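PDB 2W40: glycerol kinase, putative from Plasmodium falciparum, which probably phosphorylates glycerol at the expense of ATP to give sn-glycerol 3-phosphate, as an FGGY-family kinase of the sugar kinase/Hsp70/actin superfamily. Local coordinates for residues Ala187-Asp201 with Cys205-Ile219. Sequence-based numbering, arbitrary orientation.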
# COMPACT_ATOMS: atom_id res chain seq x y z
N ALA C 187 -15.56 9.41 -32.25
CA ALA C 187 -14.72 10.43 -32.90
C ALA C 187 -14.43 11.58 -31.93
O ALA C 187 -13.36 12.22 -32.01
CB ALA C 187 -15.30 10.95 -34.21
N SER C 188 -15.37 11.89 -31.03
CA SER C 188 -15.23 13.02 -30.10
C SER C 188 -14.17 12.76 -28.97
O SER C 188 -13.85 13.67 -28.20
CB SER C 188 -16.59 13.36 -29.50
OG SER C 188 -16.92 12.50 -28.43
N ARG C 189 -13.68 11.48 -28.95
CA ARG C 189 -12.77 11.00 -27.92
C ARG C 189 -11.32 10.95 -28.40
O ARG C 189 -10.42 10.39 -27.76
CB ARG C 189 -13.19 9.66 -27.41
CG ARG C 189 -14.64 9.61 -27.02
CD ARG C 189 -15.06 10.67 -26.03
NE ARG C 189 -14.42 10.47 -24.71
CZ ARG C 189 -14.83 10.95 -23.55
NH1 ARG C 189 -15.86 11.81 -23.46
NH2 ARG C 189 -14.23 10.59 -22.43
N THR C 190 -11.13 11.49 -29.58
CA THR C 190 -9.82 11.33 -30.28
C THR C 190 -8.88 12.56 -30.15
O THR C 190 -7.63 12.39 -30.36
CB THR C 190 -10.07 11.07 -31.81
OG1 THR C 190 -10.66 12.23 -32.39
CG2 THR C 190 -10.80 9.75 -32.14
N LEU C 191 -9.45 13.75 -29.87
CA LEU C 191 -8.74 15.04 -29.85
C LEU C 191 -8.51 15.55 -31.29
O LEU C 191 -7.74 16.48 -31.51
CB LEU C 191 -7.47 15.01 -29.03
CG LEU C 191 -7.42 15.79 -27.73
CD1 LEU C 191 -6.20 15.45 -26.80
CD2 LEU C 191 -7.46 17.19 -28.08
N LEU C 192 -9.13 14.84 -32.29
CA LEU C 192 -9.01 15.16 -33.72
C LEU C 192 -10.28 15.72 -34.37
O LEU C 192 -10.21 16.15 -35.54
CB LEU C 192 -8.52 13.99 -34.54
CG LEU C 192 -7.28 13.33 -34.03
CD1 LEU C 192 -7.09 12.06 -34.89
CD2 LEU C 192 -6.09 14.30 -34.07
N MET C 193 -11.44 15.63 -33.68
CA MET C 193 -12.68 16.04 -34.28
C MET C 193 -13.04 17.45 -33.78
O MET C 193 -12.90 17.72 -32.59
CB MET C 193 -13.78 15.10 -33.87
CG MET C 193 -15.06 15.29 -34.67
SD MET C 193 -16.49 14.37 -34.05
CE MET C 193 -17.02 15.43 -32.65
N ASP C 194 -13.62 18.26 -34.66
CA ASP C 194 -14.23 19.55 -34.34
C ASP C 194 -15.57 19.25 -33.63
O ASP C 194 -16.46 18.62 -34.23
CB ASP C 194 -14.45 20.35 -35.58
CG ASP C 194 -14.99 21.79 -35.25
OD1 ASP C 194 -15.92 21.94 -34.43
OD2 ASP C 194 -14.49 22.77 -35.89
N ILE C 195 -15.63 19.57 -32.34
CA ILE C 195 -16.82 19.22 -31.52
C ILE C 195 -18.15 19.86 -31.96
O ILE C 195 -19.22 19.35 -31.64
CB ILE C 195 -16.52 19.57 -30.03
CG1 ILE C 195 -17.48 18.90 -29.02
CG2 ILE C 195 -16.52 21.03 -29.72
CD1 ILE C 195 -17.50 17.41 -29.11
N ASN C 196 -18.05 21.02 -32.64
CA ASN C 196 -19.20 21.75 -33.19
C ASN C 196 -19.59 21.27 -34.59
O ASN C 196 -20.77 21.08 -34.88
CB ASN C 196 -18.96 23.25 -33.18
CG ASN C 196 -19.01 23.81 -31.83
OD1 ASN C 196 -20.11 23.91 -31.25
ND2 ASN C 196 -17.86 24.12 -31.26
N THR C 197 -18.63 21.03 -35.48
CA THR C 197 -18.95 20.68 -36.85
C THR C 197 -19.04 19.14 -37.10
O THR C 197 -19.52 18.70 -38.18
CB THR C 197 -17.97 21.23 -37.82
OG1 THR C 197 -16.73 20.50 -37.67
CG2 THR C 197 -17.73 22.71 -37.64
N LEU C 198 -18.51 18.34 -36.15
CA LEU C 198 -18.56 16.92 -36.25
C LEU C 198 -17.73 16.37 -37.39
O LEU C 198 -18.00 15.27 -37.92
CB LEU C 198 -19.97 16.37 -36.31
CG LEU C 198 -20.92 16.84 -35.19
CD1 LEU C 198 -22.32 16.20 -35.32
CD2 LEU C 198 -20.40 16.75 -33.81
N GLN C 199 -16.70 17.14 -37.77
CA GLN C 199 -15.74 16.67 -38.77
C GLN C 199 -14.32 16.56 -38.27
O GLN C 199 -13.95 17.24 -37.36
CB GLN C 199 -15.72 17.72 -39.88
CG GLN C 199 -17.10 18.09 -40.52
CD GLN C 199 -17.70 16.99 -41.31
OE1 GLN C 199 -17.00 16.06 -41.77
NE2 GLN C 199 -19.03 17.04 -41.48
N TRP C 200 -13.54 15.68 -38.84
CA TRP C 200 -12.10 15.64 -38.56
C TRP C 200 -11.53 17.02 -38.85
O TRP C 200 -11.88 17.63 -39.89
CB TRP C 200 -11.41 14.61 -39.41
CG TRP C 200 -11.88 13.19 -39.24
CD1 TRP C 200 -12.41 12.41 -40.19
CD2 TRP C 200 -11.91 12.43 -38.03
NE1 TRP C 200 -12.73 11.16 -39.71
CE2 TRP C 200 -12.41 11.12 -38.38
CE3 TRP C 200 -11.49 12.66 -36.70
CZ2 TRP C 200 -12.55 10.09 -37.44
CZ3 TRP C 200 -11.64 11.64 -35.76
CH2 TRP C 200 -12.14 10.33 -36.16
N ASP C 201 -10.70 17.50 -37.94
CA ASP C 201 -10.15 18.87 -38.03
C ASP C 201 -8.71 18.84 -38.56
O ASP C 201 -7.80 18.21 -37.96
CB ASP C 201 -10.17 19.50 -36.67
CG ASP C 201 -9.79 20.97 -36.74
OD1 ASP C 201 -10.52 21.77 -37.36
OD2 ASP C 201 -8.68 21.25 -36.23
N CYS C 205 -5.18 17.55 -36.79
CA CYS C 205 -4.39 16.50 -37.46
C CYS C 205 -2.95 16.92 -37.67
O CYS C 205 -2.04 16.16 -37.47
CB CYS C 205 -5.08 16.07 -38.75
SG CYS C 205 -6.60 15.04 -38.41
N LYS C 206 -2.77 18.18 -38.03
CA LYS C 206 -1.41 18.75 -38.24
C LYS C 206 -0.61 18.75 -36.97
O LYS C 206 0.56 18.31 -36.94
CB LYS C 206 -1.47 20.16 -38.88
CG LYS C 206 -0.13 20.79 -39.10
CD LYS C 206 -0.22 22.26 -39.63
CE LYS C 206 1.18 22.88 -40.02
NZ LYS C 206 1.97 21.92 -40.90
N ILE C 207 -1.25 19.12 -35.86
CA ILE C 207 -0.57 19.12 -34.59
C ILE C 207 -0.06 17.73 -34.30
O ILE C 207 1.10 17.57 -33.89
CB ILE C 207 -1.56 19.59 -33.43
CG1 ILE C 207 -1.92 21.08 -33.56
CG2 ILE C 207 -0.96 19.28 -32.04
CD1 ILE C 207 -3.09 21.54 -32.54
N PHE C 208 -0.90 16.71 -34.58
CA PHE C 208 -0.56 15.38 -34.19
C PHE C 208 0.19 14.57 -35.24
O PHE C 208 0.32 13.35 -35.13
CB PHE C 208 -1.80 14.70 -33.64
CG PHE C 208 -2.21 15.26 -32.29
CD1 PHE C 208 -1.42 15.05 -31.17
CD2 PHE C 208 -3.37 16.05 -32.16
CE1 PHE C 208 -1.74 15.63 -29.93
CE2 PHE C 208 -3.71 16.61 -30.93
CZ PHE C 208 -2.92 16.41 -29.83
N ASN C 209 0.63 15.25 -36.28
CA ASN C 209 1.46 14.68 -37.41
C ASN C 209 0.75 13.66 -38.26
O ASN C 209 1.36 12.73 -38.92
CB ASN C 209 2.71 13.97 -36.82
CG ASN C 209 3.71 14.86 -36.13
OD1 ASN C 209 3.45 15.97 -35.61
ND2 ASN C 209 4.90 14.33 -36.07
N ILE C 210 -0.57 13.81 -38.32
CA ILE C 210 -1.40 12.99 -39.18
C ILE C 210 -1.45 13.71 -40.50
O ILE C 210 -2.31 14.57 -40.69
CB ILE C 210 -2.81 12.75 -38.62
CG1 ILE C 210 -2.69 12.02 -37.26
CG2 ILE C 210 -3.67 12.04 -39.65
CD1 ILE C 210 -3.90 12.05 -36.45
N THR C 211 -0.50 13.37 -41.40
CA THR C 211 -0.29 14.13 -42.63
C THR C 211 -1.23 13.79 -43.74
O THR C 211 -1.31 14.51 -44.76
CB THR C 211 1.15 13.87 -43.17
OG1 THR C 211 1.27 12.46 -43.37
CG2 THR C 211 2.23 14.32 -42.21
N ASN C 212 -1.97 12.68 -43.59
CA ASN C 212 -2.87 12.20 -44.64
C ASN C 212 -4.16 11.80 -43.93
O ASN C 212 -4.22 10.81 -43.23
CB ASN C 212 -2.21 11.03 -45.35
CG ASN C 212 -2.98 10.55 -46.50
OD1 ASN C 212 -4.18 10.80 -46.58
ND2 ASN C 212 -2.31 9.76 -47.37
N MET C 213 -5.15 12.66 -44.08
CA MET C 213 -6.38 12.48 -43.34
C MET C 213 -7.23 11.31 -43.87
O MET C 213 -8.25 10.94 -43.30
CB MET C 213 -7.16 13.81 -43.27
CG MET C 213 -6.54 14.76 -42.28
SD MET C 213 -7.26 16.36 -42.36
CE MET C 213 -8.77 16.15 -41.33
N SER C 214 -6.84 10.75 -45.02
CA SER C 214 -7.51 9.60 -45.54
C SER C 214 -7.46 8.35 -44.71
O SER C 214 -8.22 7.43 -44.96
CB SER C 214 -7.04 9.32 -46.96
OG SER C 214 -5.90 8.59 -47.08
N VAL C 215 -6.51 8.30 -43.77
CA VAL C 215 -6.37 7.18 -42.85
C VAL C 215 -7.43 7.14 -41.78
O VAL C 215 -7.52 6.18 -41.07
CB VAL C 215 -4.97 7.15 -42.22
CG1 VAL C 215 -3.88 7.13 -43.36
CG2 VAL C 215 -4.80 8.29 -41.21
N LEU C 216 -8.19 8.25 -41.64
CA LEU C 216 -9.27 8.36 -40.67
C LEU C 216 -10.57 7.84 -41.26
O LEU C 216 -10.91 8.13 -42.40
CB LEU C 216 -9.37 9.77 -40.14
CG LEU C 216 -8.13 10.31 -39.42
CD1 LEU C 216 -8.24 11.87 -39.36
CD2 LEU C 216 -8.02 9.74 -38.05
N PRO C 217 -11.32 7.10 -40.46
CA PRO C 217 -12.59 6.55 -40.93
C PRO C 217 -13.69 7.59 -41.00
O PRO C 217 -13.67 8.55 -40.26
CB PRO C 217 -12.90 5.47 -39.85
CG PRO C 217 -12.33 6.08 -38.55
CD PRO C 217 -11.01 6.72 -39.07
N GLU C 218 -14.68 7.30 -41.83
CA GLU C 218 -15.83 8.19 -41.98
C GLU C 218 -16.63 8.25 -40.67
O GLU C 218 -16.93 7.18 -40.15
CB GLU C 218 -16.77 7.70 -43.09
CG GLU C 218 -17.97 8.63 -43.30
CD GLU C 218 -18.95 8.07 -44.34
OE1 GLU C 218 -18.54 7.18 -45.15
OE2 GLU C 218 -20.11 8.56 -44.35
N ILE C 219 -17.02 9.44 -40.27
CA ILE C 219 -17.80 9.67 -39.02
C ILE C 219 -19.32 9.53 -39.34
O ILE C 219 -19.85 10.23 -40.22
CB ILE C 219 -17.52 11.05 -38.38
CG1 ILE C 219 -16.01 11.19 -38.06
CG2 ILE C 219 -18.37 11.30 -37.09
CD1 ILE C 219 -15.63 12.58 -37.66
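With CG of W200 anti to its carbonyl carbon (chi1 -60°) and CG1 of I219 anti to its own carbonyl carbon, the indole of the loop 187-201 lies between L216 and I219 of segment 205-219, with a CH-pi contact on each face, in the N-terminal FGGY domain. I219 CD1 lies 3.7 Å from the centroid of the five-membered ring of W200, over its centre; on the opposite face L216 CB sits 3.6 Å above the W200 plane, displaced toward the rim. At the ring's edge W200 NE1 donates to P217 O at 2.8 Å, the acceptor in the indole plane and the N-H...O angle 147°; this bond, together with packing on both faces, helps to fix the ring's rotation. M213 CE, at the end of a chain bent at chi3, packs on W200 CB, while I219 CD1 also reaches A187 CB and M193 CG. Farther along, L192 CD1 meets I210 CD1 tip to tip at 3.6 Å, and its CD2 rests obliquely against F208 CD2; helix 140-149 borders this apolar patch through I143, beside L192, and A140, beside F208. D201 stands at the N-cap of helix 202-207, its OD2 accepting from M204 N and its OD1 salt-bridged to K129. A Schellman motif with N209 as C-prime residue ends the same helix. In the helix's first turn, C205 N donates to D201 O, 2.9 Å away, at an N-H...O angle of 167°.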